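Local structure of manganese-dependent inorganic pyrophosphatase (Methanocaldococcus jannaschii, 2EB0) at residues 2-7 / 25-30; 52-57 / 72-77; 62-67 / 83-88; 66-71 / 89-94. The protein hydrolyses inorganic pyrophosphate to two phosphates, using manganese as its cofactor, as a family II (class C) pyrophosphatase. All blocks are in the same frame, centred on the assembly; numbering follows the deposited sequence.

In the fold
Contacts 1 and 3 lie in one parallel sheet of the DHH domain, their centres about 9 Å apart, and join through strand 2-5 against strand 61-65, where Tyr3 O receives a probable hydrogen bond from Ile63 N at 2.8 Å. Both end at the manganese pair: His7 leaves strand 2-5, while Asp66 and His88 follow strands 61-65 and 81-87. Contact 4 continues from contact 3, with centres about 9 Å apart and Asp66 and His67 in common, and leads toward the second subunit. Contact 2 ties loops beside the sheet and lies about 11 Å from contact 1, centre to centre; its Ser73 OG reaches His67 NE2 at 3.0 Å.

Contact 1: 2-7 / 25-30. With MN (manganese (II) ion), chain F.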
loop_
_atom_site.group_PDB
_atom_site.type_symbol
_atom_site.label_atom_id
_atom_site.label_comp_id
_atom_site.label_asym_id
_atom_site.label_seq_id
_atom_site.Cartn_x
_atom_site.Cartn_y
_atom_site.Cartn_z
ATOM N N ARG B 2 -3.206 3.741 -21.665
ATOM C CA ARG B 2 -3.547 3.569 -20.252
ATOM C C ARG B 2 -4.767 2.653 -20.058
ATOM O O ARG B 2 -5.835 2.903 -20.600
ATOM C CB ARG B 2 -3.816 4.941 -19.623
ATOM C CG ARG B 2 -3.908 4.930 -18.110
ATOM C CD ARG B 2 -4.327 6.284 -17.578
ATOM N NE ARG B 2 -3.381 7.345 -17.913
ATOM C CZ ARG B 2 -2.125 7.394 -17.482
ATOM N NH1 ARG B 2 -1.655 6.438 -16.696
ATOM N NH2 ARG B 2 -1.337 8.404 -17.831
ATOM N N TYR B 3 -4.586 1.603 -19.262
ATOM C CA TYR B 3 -5.625 0.617 -18.991
ATOM C C TYR B 3 -5.877 0.403 -17.500
ATOM O O TYR B 3 -4.944 0.404 -16.694
ATOM C CB TYR B 3 -5.219 -0.736 -19.578
ATOM C CG TYR B 3 -5.085 -0.777 -21.082
ATOM C CD1 TYR B 3 -6.183 -1.066 -21.886
ATOM C CD2 TYR B 3 -3.859 -0.531 -21.701
ATOM C CE1 TYR B 3 -6.073 -1.110 -23.266
ATOM C CE2 TYR B 3 -3.738 -0.567 -23.088
ATOM C CZ TYR B 3 -4.851 -0.859 -23.863
ATOM O OH TYR B 3 -4.751 -0.885 -25.234
ATOM N N VAL B 4 -7.145 0.211 -17.146
ATOM C CA VAL B 4 -7.541 -0.088 -15.772
ATOM C C VAL B 4 -7.900 -1.578 -15.838
ATOM O O VAL B 4 -8.795 -1.967 -16.588
ATOM C CB VAL B 4 -8.786 0.727 -15.334
ATOM C CG1 VAL B 4 -9.197 0.326 -13.910
ATOM C CG2 VAL B 4 -8.484 2.221 -15.395
ATOM N N VAL B 5 -7.196 -2.413 -15.078
ATOM C CA VAL B 5 -7.455 -3.848 -15.130
ATOM C C VAL B 5 -7.618 -4.526 -13.782
ATOM O O VAL B 5 -6.971 -4.161 -12.800
ATOM C CB VAL B 5 -6.328 -4.604 -15.869
ATOM C CG1 VAL B 5 -6.875 -5.900 -16.438
ATOM C CG2 VAL B 5 -5.736 -3.743 -16.964
ATOM N N GLY B 6 -8.498 -5.521 -13.755
ATOM C CA GLY B 6 -8.737 -6.289 -12.552
ATOM C C GLY B 6 -7.831 -7.505 -12.587
ATOM O O GLY B 6 -6.931 -7.590 -13.422
ATOM N N HIS B 7 -8.075 -8.461 -11.705
ATOM C CA HIS B 7 -7.244 -9.653 -11.622
ATOM C C HIS B 7 -7.689 -10.832 -12.490
ATOM O O HIS B 7 -8.795 -10.849 -13.045
ATOM C CB HIS B 7 -7.171 -10.102 -10.166
ATOM C CG HIS B 7 -8.511 -10.365 -9.548
ATOM N ND1 HIS B 7 -9.366 -11.345 -10.009
ATOM C CD2 HIS B 7 -9.143 -9.774 -8.505
ATOM C CE1 HIS B 7 -10.466 -11.346 -9.276
ATOM N NE2 HIS B 7 -10.355 -10.402 -8.356
ATOM N N LEU B 25 -11.310 8.000 -15.222
ATOM C CA LEU B 25 -9.934 8.333 -15.567
ATOM C C LEU B 25 -9.746 8.519 -17.063
ATOM O O LEU B 25 -8.651 8.827 -17.519
ATOM C CB LEU B 25 -8.993 7.242 -15.052
ATOM C CG LEU B 25 -8.500 7.344 -13.607
ATOM C CD1 LEU B 25 -9.588 7.848 -12.686
ATOM C CD2 LEU B 25 -8.016 5.978 -13.165
ATOM N N ASP B 26 -10.823 8.330 -17.816
ATOM C CA ASP B 26 -10.803 8.477 -19.268
ATOM C C ASP B 26 -9.778 7.619 -19.996
ATOM O O ASP B 26 -9.112 8.086 -20.917
ATOM C CB ASP B 26 -10.602 9.947 -19.661
ATOM C CG ASP B 26 -11.888 10.748 -19.590
ATOM O OD1 ASP B 26 -12.859 10.379 -20.285
ATOM O OD2 ASP B 26 -11.931 11.747 -18.844
ATOM N N CYS B 27 -9.637 6.368 -19.580
ATOM C CA CYS B 27 -8.715 5.475 -20.260
ATOM C C CYS B 27 -9.467 4.207 -20.632
ATOM O O CYS B 27 -10.696 4.178 -20.558
ATOM C CB CYS B 27 -7.489 5.174 -19.391
ATOM S SG CYS B 27 -7.834 4.544 -17.755
ATOM N N TYR B 28 -8.750 3.165 -21.036
ATOM C CA TYR B 28 -9.401 1.925 -21.448
ATOM C C TYR B 28 -9.637 0.875 -20.366
ATOM O O TYR B 28 -8.738 0.555 -19.583
ATOM C CB TYR B 28 -8.602 1.256 -22.569
ATOM C CG TYR B 28 -8.241 2.165 -23.720
ATOM C CD1 TYR B 28 -9.206 2.962 -24.337
ATOM C CD2 TYR B 28 -6.933 2.222 -24.199
ATOM C CE1 TYR B 28 -8.877 3.794 -25.399
ATOM C CE2 TYR B 28 -6.595 3.049 -25.264
ATOM C CZ TYR B 28 -7.570 3.832 -25.859
ATOM O OH TYR B 28 -7.237 4.653 -26.915
ATOM N N PRO B 29 -10.860 0.320 -20.315
ATOM C CA PRO B 29 -11.208 -0.713 -19.340
ATOM C C PRO B 29 -10.727 -2.040 -19.919
ATOM O O PRO B 29 -10.679 -2.207 -21.142
ATOM C CB PRO B 29 -12.726 -0.639 -19.291
ATOM C CG PRO B 29 -13.066 -0.308 -20.712
ATOM C CD PRO B 29 -12.062 0.786 -21.025
ATOM N N ALA B 30 -10.372 -2.986 -19.063
ATOM C CA ALA B 30 -9.907 -4.264 -19.564
ATOM C C ALA B 30 -10.060 -5.339 -18.501
ATOM O O ALA B 30 -10.348 -5.040 -17.334
ATOM C CB ALA B 30 -8.451 -4.152 -20.005
HETATM MN MN MN F . -12.071 -9.555 -6.921
HETATM O O HOH W 1 -11.070 -6.269 -14.822
#
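Arg2 begins strand 2-5 with its O accepting the N-H of Tyr28 nearly along the C=O axis (Tyr28 N to Arg2 O 3.0 Å). Its side chain lays CB, CG and CD past CB of Cys27, then bends at chi3 and pairs with Glu61. The Tyr3 ring leans obliquely on Tyr28, planes 50° apart: CD1 meets CB of Tyr28 at 3.4 Å, and Tyr28 CD2 lies over one face. An alanine here would remove the ring and would probably leave the Tyr28 side chain less firmly packed. Val4 N donates to Tyr28 O (2.9 Å), while its CG2, anti to the carbonyl carbon, touches SG of Cys27 at 3.4 Å on the face covered by helix 12-25. Ala30 N returns only a weak bond to Val4 O (3.1 Å), and Val5 CG2 reaches CB of Ala30. Beyond the strand a water donates to Ala30 O and accepts weakly from Gly6 N. His7 then binds manganese through NE2 (2.4 Å), alongside Asp11 and Asp66. In this beta-alpha-beta crossover the direct backbone bonding is thus strong at the start and gives way to a water where the first strand delivers its metal ligand.

Contact 2: 52-57 / 72-77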
loop_
_atom_site.group_PDB
_atom_site.type_symbol
_atom_site.label_atom_id
_atom_site.label_comp_id
_atom_site.label_asym_id
_atom_site.label_seq_id
_atom_site.Cartn_x
_atom_site.Cartn_y
_atom_site.Cartn_z
ATOM N N GLU B 52 -12.558 -5.136 -22.869
ATOM C CA GLU B 52 -11.674 -5.898 -23.747
ATOM C C GLU B 52 -10.692 -6.753 -22.942
ATOM O O GLU B 52 -10.241 -6.365 -21.864
ATOM C CB GLU B 52 -10.891 -4.958 -24.673
ATOM C CG GLU B 52 -9.662 -4.329 -24.025
ATOM C CD GLU B 52 -8.866 -3.477 -24.993
ATOM O OE1 GLU B 52 -9.266 -2.319 -25.239
ATOM O OE2 GLU B 52 -7.845 -3.973 -25.516
ATOM N N LEU B 53 -10.373 -7.922 -23.480
ATOM C CA LEU B 53 -9.446 -8.846 -22.844
ATOM C C LEU B 53 -7.997 -8.580 -23.263
ATOM O O LEU B 53 -7.711 -8.458 -24.443
ATOM C CB LEU B 53 -9.801 -10.281 -23.229
ATOM C CG LEU B 53 -8.747 -11.332 -22.864
ATOM C CD1 LEU B 53 -8.856 -11.705 -21.377
ATOM C CD2 LEU B 53 -8.956 -12.560 -23.726
ATOM N N ILE B 54 -7.089 -8.476 -22.298
ATOM C CA ILE B 54 -5.670 -8.278 -22.611
ATOM C C ILE B 54 -4.879 -9.297 -21.810
ATOM O O ILE B 54 -5.416 -9.916 -20.891
ATOM C CB ILE B 54 -5.172 -6.866 -22.266
ATOM C CG1 ILE B 54 -5.406 -6.565 -20.786
ATOM C CG2 ILE B 54 -5.855 -5.859 -23.157
ATOM C CD1 ILE B 54 -4.948 -5.196 -20.371
ATOM N N GLU B 55 -3.605 -9.469 -22.143
ATOM C CA GLU B 55 -2.789 -10.461 -21.454
ATOM C C GLU B 55 -1.380 -9.994 -21.137
ATOM O O GLU B 55 -0.723 -10.543 -20.254
ATOM C CB GLU B 55 -2.713 -11.728 -22.307
ATOM C CG GLU B 55 -4.066 -12.336 -22.630
ATOM C CD GLU B 55 -4.163 -12.818 -24.065
ATOM O OE1 GLU B 55 -3.318 -13.641 -24.481
ATOM O OE2 GLU B 55 -5.090 -12.371 -24.774
ATOM N N SER B 56 -0.912 -8.988 -21.862
ATOM C CA SER B 56 0.435 -8.483 -21.660
ATOM C C SER B 56 0.442 -7.006 -21.293
ATOM O O SER B 56 -0.268 -6.204 -21.894
ATOM C CB SER B 56 1.262 -8.712 -22.930
ATOM O OG SER B 56 2.533 -8.104 -22.827
ATOM N N ALA B 57 1.254 -6.650 -20.304
ATOM C CA ALA B 57 1.336 -5.269 -19.859
ATOM C C ALA B 57 2.432 -4.518 -20.594
ATOM O O ALA B 57 2.519 -3.294 -20.498
ATOM C CB ALA B 57 1.598 -5.222 -18.365
ATOM N N GLN B 72 -1.674 -12.763 -9.614
ATOM C CA GLN B 72 -3.079 -12.558 -9.972
ATOM C C GLN B 72 -3.202 -11.472 -11.043
ATOM O O GLN B 72 -4.304 -11.148 -11.491
ATOM C CB GLN B 72 -3.883 -12.130 -8.739
ATOM C CG GLN B 72 -3.789 -13.073 -7.562
ATOM C CD GLN B 72 -4.366 -12.477 -6.289
ATOM O OE1 GLN B 72 -4.135 -12.990 -5.192
ATOM N NE2 GLN B 72 -5.122 -11.388 -6.426
ATOM N N SER B 73 -2.062 -10.921 -11.450
ATOM C CA SER B 73 -2.021 -9.850 -12.438
ATOM C C SER B 73 -1.279 -10.321 -13.689
ATOM O O SER B 73 -1.094 -11.525 -13.878
ATOM C CB SER B 73 -1.317 -8.634 -11.820
ATOM O OG SER B 73 -1.571 -7.443 -12.547
ATOM N N PHE B 74 -0.863 -9.382 -14.540
ATOM C CA PHE B 74 -0.133 -9.723 -15.765
ATOM C C PHE B 74 1.110 -10.523 -15.411
ATOM O O PHE B 74 1.770 -10.236 -14.414
ATOM C CB PHE B 74 0.361 -8.477 -16.513
ATOM C CG PHE B 74 -0.719 -7.542 -16.959
ATOM C CD1 PHE B 74 -1.231 -6.584 -16.091
ATOM C CD2 PHE B 74 -1.171 -7.569 -18.273
ATOM C CE1 PHE B 74 -2.173 -5.660 -16.526
ATOM C CE2 PHE B 74 -2.117 -6.647 -18.720
ATOM C CZ PHE B 74 -2.617 -5.689 -17.847
ATOM N N ASP B 75 1.446 -11.501 -16.244
ATOM C CA ASP B 75 2.638 -12.314 -16.015
ATOM C C ASP B 75 3.863 -11.422 -16.182
ATOM O O ASP B 75 4.908 -11.662 -15.587
ATOM C CB ASP B 75 2.707 -13.458 -17.024
ATOM C CG ASP B 75 1.468 -14.325 -17.005
ATOM O OD1 ASP B 75 1.168 -14.914 -15.947
ATOM O OD2 ASP B 75 0.794 -14.415 -18.051
ATOM N N ASP B 76 3.709 -10.382 -16.993
ATOM C CA ASP B 76 4.774 -9.434 -17.270
ATOM C C ASP B 76 4.431 -8.036 -16.765
ATOM O O ASP B 76 4.694 -7.041 -17.451
ATOM C CB ASP B 76 5.026 -9.365 -18.779
ATOM C CG ASP B 76 3.776 -8.982 -19.568
ATOM O OD1 ASP B 76 3.903 -8.699 -20.776
ATOM O OD2 ASP B 76 2.666 -8.971 -18.989
ATOM N N LEU B 77 3.842 -7.958 -15.576
ATOM C CA LEU B 77 3.463 -6.671 -14.989
ATOM C C LEU B 77 4.659 -5.724 -15.035
ATOM O O LEU B 77 4.537 -4.564 -15.424
ATOM C CB LEU B 77 3.031 -6.859 -13.531
ATOM C CG LEU B 77 1.933 -5.954 -12.958
ATOM C CD1 LEU B 77 2.009 -6.021 -11.436
ATOM C CD2 LEU B 77 2.088 -4.514 -13.438
HETATM O O HOH W 2 -0.628 -12.275 -18.161
#
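Phe74 and Asp76, both in the loop between strands 61-65 and 81-87, grip the chain leaving edge strand 52-53 from different directions. The phenyl ring of Phe74, its CG anti to the carbonyl carbon, offers one face to Ala57: CB lies 3.7 Å from the ring centroid and 17° off the normal, a CH-pi contact. Ile54 instead comes to the rim, its CD1 3.5 Å from Phe74 CZ and near the ring plane, where Glu55 O also approaches. Ile62, Val5 and Leu32 pack on the same phenylalanine, so its ring is set against the sheet. Asp76 holds CG between the backbone N and the carbonyl carbon (chi1 57°), which turns the carboxylate to residues 56-57. OD1 receives the hydroxyl of Ser56 on its syn lone pair (Ser56 OG to Asp76 OD1 2.5 Å, very short). OD2 takes the N-H of Ala57 almost straight (169°, Ala57 N to Asp76 OD2 3.0 Å), though from above the carboxylate plane. A type I turn from Phe74 to Leu77 carries both side chains. A water donates to Glu55 O (2.7 Å) and to OD2 of Asp75 and accepts from Asp75 N, while Asp75 OD1 pairs with Lys8. With two donors on one carboxylate, Asp76 is probably stabilised as the anion, and the loop is fastened by these bonds and by an apolar ring.

Contact 3: 62-67 / 83-88; sequences IILVDH and IAIIDH. With MN (manganese (II) ion), chain E; MN (manganese (II) ion), chain F.
Asp66 bridges the two manganese ions, OD2 binding one at 2.3 Å and OD1 the other. His88 joins the first ion through NE2 (2.3 Å), its ring lying alongside the Asp66 carboxylate with planes only 6° apart; the 3.1 Å between Asp66 OD2 and His88 NE2 reflects a shared metal. Asp13 and Asp147 complete this ion's protein ligands, and Thr109, Ser14 and, at His88 ND1, Val106 O supply second-shell bonds. Asp87, with CG anti to the backbone N, brings OD2 back to His88 N (2.6 Å), met from above the carboxylate plane, and to His89 ND1. An alanine here would lose that acceptor and would probably loosen the His88 backbone and the His89 ring. Asp87-His88-His89 is the DHH signature of the family, placed where adjacent parallel strands end. Asp66 leaves its strand with positive phi (68°), though its N still donates to Ile86 O. His67 ND1 to Val65 O (3.0 Å), in the ring plane, and NE2 to Ser73 OG fix the ring's rotation. Farther back Ile86 N bonds Leu64 O (3.0 Å, 167°), and Ile83 N bonds Ile62 O. On the face under helix 12-25, Ile63 CG1 packs on Ile83 CB (3.8 Å).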
loop_
_atom_site.group_PDB
_atom_site.type_symbol
_atom_site.label_atom_id
_atom_site.label_comp_id
_atom_site.label_asym_id
_atom_site.label_seq_id
_atom_site.Cartn_x
_atom_site.Cartn_y
_atom_site.Cartn_z
ATOM N N ILE B 62 -0.399 0.833 -16.808
ATOM C CA ILE B 62 -1.373 0.092 -16.034
ATOM C C ILE B 62 -1.860 0.692 -14.722
ATOM O O ILE B 62 -1.102 1.291 -13.953
ATOM C CB ILE B 62 -0.829 -1.312 -15.726
ATOM C CG1 ILE B 62 -0.450 -2.026 -17.028
ATOM C CG2 ILE B 62 -1.852 -2.104 -14.936
ATOM C CD1 ILE B 62 -1.627 -2.366 -17.930
ATOM N N ILE B 63 -3.155 0.518 -14.494
ATOM C CA ILE B 63 -3.812 0.937 -13.271
ATOM C C ILE B 63 -4.544 -0.325 -12.825
ATOM O O ILE B 63 -5.500 -0.771 -13.477
ATOM C CB ILE B 63 -4.843 2.053 -13.500
ATOM C CG1 ILE B 63 -4.126 3.381 -13.756
ATOM C CG2 ILE B 63 -5.742 2.170 -12.286
ATOM C CD1 ILE B 63 -5.050 4.549 -13.988
ATOM N N LEU B 64 -4.077 -0.908 -11.728
ATOM C CA LEU B 64 -4.672 -2.127 -11.208
ATOM C C LEU B 64 -5.783 -1.837 -10.216
ATOM O O LEU B 64 -5.667 -0.934 -9.395
ATOM C CB LEU B 64 -3.606 -2.975 -10.524
ATOM C CG LEU B 64 -2.399 -3.357 -11.383
ATOM C CD1 LEU B 64 -1.395 -4.124 -10.524
ATOM C CD2 LEU B 64 -2.857 -4.207 -12.568
ATOM N N VAL B 65 -6.868 -2.595 -10.325
ATOM C CA VAL B 65 -7.987 -2.478 -9.404
ATOM C C VAL B 65 -8.303 -3.858 -8.869
ATOM O O VAL B 65 -8.150 -4.855 -9.569
ATOM C CB VAL B 65 -9.288 -1.942 -10.063
ATOM C CG1 VAL B 65 -9.155 -0.462 -10.360
ATOM C CG2 VAL B 65 -9.600 -2.735 -11.334
ATOM N N ASP B 66 -8.692 -3.906 -7.603
ATOM C CA ASP B 66 -9.111 -5.145 -6.983
ATOM C C ASP B 66 -8.060 -6.211 -6.754
ATOM O O ASP B 66 -8.407 -7.374 -6.570
ATOM C CB ASP B 66 -10.238 -5.756 -7.804
ATOM C CG ASP B 66 -11.151 -6.609 -6.972
ATOM O OD1 ASP B 66 -11.790 -7.511 -7.542
ATOM O OD2 ASP B 66 -11.238 -6.359 -5.750
ATOM N N HIS B 67 -6.787 -5.840 -6.798
ATOM C CA HIS B 67 -5.735 -6.807 -6.545
ATOM C C HIS B 67 -4.374 -6.139 -6.417
ATOM O O HIS B 67 -4.129 -5.064 -6.972
ATOM C CB HIS B 67 -5.713 -7.913 -7.619
ATOM C CG HIS B 67 -5.124 -7.497 -8.935
ATOM N ND1 HIS B 67 -5.735 -6.594 -9.776
ATOM C CD2 HIS B 67 -3.999 -7.907 -9.574
ATOM C CE1 HIS B 67 -5.013 -6.464 -10.878
ATOM N NE2 HIS B 67 -3.955 -7.250 -10.781
ATOM N N ILE B 83 0.895 2.696 -13.005
ATOM C CA ILE B 83 0.487 4.048 -12.619
ATOM C C ILE B 83 -0.166 4.113 -11.228
ATOM O O ILE B 83 0.153 4.993 -10.419
ATOM C CB ILE B 83 -0.535 4.632 -13.632
ATOM C CG1 ILE B 83 0.080 4.694 -15.032
ATOM C CG2 ILE B 83 -1.006 6.017 -13.173
ATOM C CD1 ILE B 83 1.173 5.736 -15.195
ATOM N N ALA B 84 -1.085 3.194 -10.948
ATOM C CA ALA B 84 -1.773 3.214 -9.659
ATOM C C ALA B 84 -2.373 1.877 -9.261
ATOM O O ALA B 84 -2.446 0.945 -10.059
ATOM C CB ALA B 84 -2.893 4.280 -9.680
ATOM N N ILE B 85 -2.793 1.803 -8.005
ATOM C CA ILE B 85 -3.447 0.619 -7.477
ATOM C C ILE B 85 -4.582 1.089 -6.572
ATOM O O ILE B 85 -4.353 1.846 -5.625
ATOM C CB ILE B 85 -2.483 -0.269 -6.659
ATOM C CG1 ILE B 85 -1.396 -0.848 -7.575
ATOM C CG2 ILE B 85 -3.260 -1.394 -6.002
ATOM C CD1 ILE B 85 -0.418 -1.774 -6.873
ATOM N N ILE B 86 -5.799 0.657 -6.897
ATOM C CA ILE B 86 -7.003 0.981 -6.141
ATOM C C ILE B 86 -7.554 -0.383 -5.751
ATOM O O ILE B 86 -8.051 -1.135 -6.598
ATOM C CB ILE B 86 -8.004 1.743 -7.012
ATOM C CG1 ILE B 86 -7.324 2.988 -7.591
ATOM C CG2 ILE B 86 -9.227 2.131 -6.188
ATOM C CD1 ILE B 86 -6.853 3.979 -6.539
ATOM N N ASP B 87 -7.488 -0.694 -4.461
ATOM C CA ASP B 87 -7.869 -2.022 -4.005
ATOM C C ASP B 87 -8.485 -2.081 -2.605
ATOM O O ASP B 87 -8.750 -1.053 -1.973
ATOM C CB ASP B 87 -6.590 -2.862 -4.039
ATOM C CG ASP B 87 -6.843 -4.337 -3.957
ATOM O OD1 ASP B 87 -5.852 -5.057 -3.733
ATOM O OD2 ASP B 87 -8.004 -4.781 -4.119
ATOM N N HIS B 88 -8.737 -3.299 -2.141
ATOM C CA HIS B 88 -9.255 -3.512 -0.803
ATOM C C HIS B 88 -8.723 -4.841 -0.260
ATOM O O HIS B 88 -9.306 -5.454 0.631
ATOM C CB HIS B 88 -10.793 -3.464 -0.771
ATOM C CG HIS B 88 -11.464 -4.605 -1.467
ATOM N ND1 HIS B 88 -12.418 -5.388 -0.851
ATOM C CD2 HIS B 88 -11.379 -5.050 -2.742
ATOM C CE1 HIS B 88 -12.894 -6.262 -1.717
ATOM N NE2 HIS B 88 -12.282 -6.075 -2.873
HETATM MN MN MN E . -13.137 -7.173 -4.759
HETATM MN MN MN F . -12.071 -9.555 -6.921
#

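Contact 4: 66-71 / 89-94; sequences DHSEKS and HKVGLT. With MN (manganese (II) ion), chain E; MN (manganese (II) ion), chain F.
Ser68 is the pivot between these two loops. Its OG stands anti to the backbone N, which aims the oxygen at the backbone N-H groups of Gly92 and Leu93: Gly92 N donates to Ser68 OG at 3.1 Å and 171°, and Leu93 N adds a weak bond, while Tyr101 OH is a further partner outside. Leu93, CG anti to the carbonyl carbon and the chain extended at chi2, leans along the 68-70 backbone until CD2 touches CB of Lys70 at 3.8 Å. A water accepts from Lys70 N and donates to Gly92 O (2.7 Å), closing this end. Toward the metals, His89 has its CG anti to the carbonyl carbon; with ND1 tied to Asp87, CE1 faces the bridging aspartate, 3.1 Å from Asp66 OD2, which lies in the ring plane although carboxylate and ring are 55° apart. Glu69, bent at chi2, and Lys90, with CG between the backbone N and the carbonyl carbon and a bend at chi4, curl toward each other into a long salt bridge (Glu69 OE2 to Lys90 NZ 3.8 Å). Glu69 also has a polar partner in Asp207 of strand 204-208, and Val91 N is hydrogen-bonded to OG1 of Thr95 of the second subunit. One serine oxygen therefore couples the loop following a metal ligand to the loop at the dimer interface, while in the long ion pair Lys90 NZ also donates to a water.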
loop_
_atom_site.group_PDB
_atom_site.type_symbol
_atom_site.label_atom_id
_atom_site.label_comp_id
_atom_site.label_asym_id
_atom_site.label_seq_id
_atom_site.Cartn_x
_atom_site.Cartn_y
_atom_site.Cartn_z
ATOM N N ASP B 66 -8.692 -3.906 -7.603
ATOM C CA ASP B 66 -9.111 -5.145 -6.983
ATOM C C ASP B 66 -8.060 -6.211 -6.754
ATOM O O ASP B 66 -8.407 -7.374 -6.570
ATOM C CB ASP B 66 -10.238 -5.756 -7.804
ATOM C CG ASP B 66 -11.151 -6.609 -6.972
ATOM O OD1 ASP B 66 -11.790 -7.511 -7.542
ATOM O OD2 ASP B 66 -11.238 -6.359 -5.750
ATOM N N HIS B 67 -6.787 -5.840 -6.798
ATOM C CA HIS B 67 -5.735 -6.807 -6.545
ATOM C C HIS B 67 -4.374 -6.139 -6.417
ATOM O O HIS B 67 -4.129 -5.064 -6.972
ATOM C CB HIS B 67 -5.713 -7.913 -7.619
ATOM C CG HIS B 67 -5.124 -7.497 -8.935
ATOM N ND1 HIS B 67 -5.735 -6.594 -9.776
ATOM C CD2 HIS B 67 -3.999 -7.907 -9.574
ATOM C CE1 HIS B 67 -5.013 -6.464 -10.878
ATOM N NE2 HIS B 67 -3.955 -7.250 -10.781
ATOM N N SER B 68 -3.507 -6.784 -5.650
ATOM C CA SER B 68 -2.168 -6.288 -5.396
ATOM C C SER B 68 -1.260 -7.504 -5.266
ATOM O O SER B 68 -0.402 -7.563 -4.389
ATOM C CB SER B 68 -2.159 -5.483 -4.095
ATOM O OG SER B 68 -0.865 -4.988 -3.806
ATOM N N GLU B 69 -1.470 -8.481 -6.136
ATOM C CA GLU B 69 -0.675 -9.701 -6.109
ATOM C C GLU B 69 -0.162 -10.022 -7.511
ATOM O O GLU B 69 -0.940 -10.121 -8.463
ATOM C CB GLU B 69 -1.520 -10.865 -5.586
ATOM C CG GLU B 69 -0.735 -12.153 -5.373
ATOM C CD GLU B 69 0.037 -12.170 -4.057
ATOM O OE1 GLU B 69 0.965 -13.005 -3.923
ATOM O OE2 GLU B 69 -0.292 -11.359 -3.156
ATOM N N LYS B 70 1.154 -10.177 -7.629
ATOM C CA LYS B 70 1.781 -10.494 -8.900
ATOM C C LYS B 70 1.133 -11.714 -9.569
ATOM O O LYS B 70 0.751 -11.659 -10.738
ATOM C CB LYS B 70 3.277 -10.748 -8.688
ATOM C CG LYS B 70 4.024 -11.246 -9.915
ATOM C CD LYS B 70 4.033 -10.215 -11.028
ATOM C CE LYS B 70 4.782 -10.730 -12.248
ATOM N NZ LYS B 70 4.880 -9.693 -13.314
ATOM N N SER B 71 0.997 -12.811 -8.831
ATOM C CA SER B 71 0.420 -14.017 -9.408
ATOM C C SER B 71 -1.060 -13.927 -9.805
ATOM O O SER B 71 -1.627 -14.903 -10.292
ATOM C CB SER B 71 0.646 -15.208 -8.470
ATOM O OG SER B 71 0.462 -14.843 -7.115
ATOM N N HIS B 89 -7.602 -5.280 -0.812
ATOM C CA HIS B 89 -6.960 -6.505 -0.353
ATOM C C HIS B 89 -5.693 -6.079 0.365
ATOM O O HIS B 89 -5.376 -4.890 0.420
ATOM C CB HIS B 89 -6.591 -7.416 -1.526
ATOM C CG HIS B 89 -7.769 -7.923 -2.291
ATOM N ND1 HIS B 89 -8.414 -7.170 -3.249
ATOM C CD2 HIS B 89 -8.440 -9.097 -2.218
ATOM C CE1 HIS B 89 -9.434 -7.859 -3.734
ATOM N NE2 HIS B 89 -9.472 -9.032 -3.125
ATOM N N LYS B 90 -4.982 -7.047 0.926
ATOM C CA LYS B 90 -3.725 -6.788 1.621
ATOM C C LYS B 90 -2.721 -6.301 0.576
ATOM O O LYS B 90 -2.929 -6.498 -0.616
ATOM C CB LYS B 90 -3.196 -8.089 2.230
ATOM C CG LYS B 90 -2.744 -9.098 1.178
ATOM C CD LYS B 90 -2.634 -10.493 1.768
ATOM C CE LYS B 90 -1.989 -11.470 0.797
ATOM N NZ LYS B 90 -0.541 -11.178 0.594
ATOM N N VAL B 91 -1.637 -5.671 1.015
ATOM C CA VAL B 91 -0.623 -5.230 0.070
ATOM C C VAL B 91 0.227 -6.456 -0.279
ATOM O O VAL B 91 0.779 -7.116 0.606
ATOM C CB VAL B 91 0.293 -4.145 0.664
ATOM C CG1 VAL B 91 1.385 -3.804 -0.339
ATOM C CG2 VAL B 91 -0.525 -2.901 1.005
ATOM N N GLY B 92 0.314 -6.770 -1.567
ATOM C CA GLY B 92 1.097 -7.915 -1.984
ATOM C C GLY B 92 2.075 -7.583 -3.093
ATOM O O GLY B 92 2.777 -8.464 -3.577
ATOM N N LEU B 93 2.121 -6.316 -3.494
ATOM C CA LEU B 93 3.019 -5.880 -4.560
ATOM C C LEU B 93 3.942 -4.766 -4.117
ATOM O O LEU B 93 3.482 -3.765 -3.578
ATOM C CB LEU B 93 2.234 -5.351 -5.770
ATOM C CG LEU B 93 1.561 -6.283 -6.778
ATOM C CD1 LEU B 93 0.950 -5.444 -7.894
ATOM C CD2 LEU B 93 2.580 -7.259 -7.357
ATOM N N THR B 94 5.240 -4.938 -4.344
ATOM C CA THR B 94 6.207 -3.896 -4.030
ATOM C C THR B 94 6.389 -3.203 -5.369
ATOM O O THR B 94 6.208 -3.825 -6.419
ATOM C CB THR B 94 7.569 -4.455 -3.606
ATOM O OG1 THR B 94 8.196 -5.071 -4.736
ATOM C CG2 THR B 94 7.411 -5.470 -2.490
HETATM MN MN MN E . -13.137 -7.173 -4.759
HETATM MN MN MN F . -12.071 -9.555 -6.921
HETATM O O HOH W 3 2.995 -11.505 -2.558
HETATM O O HOH W 4 0.655 -13.228 -1.006
HETATM O O HOH W 5 3.486 -9.836 -5.748
#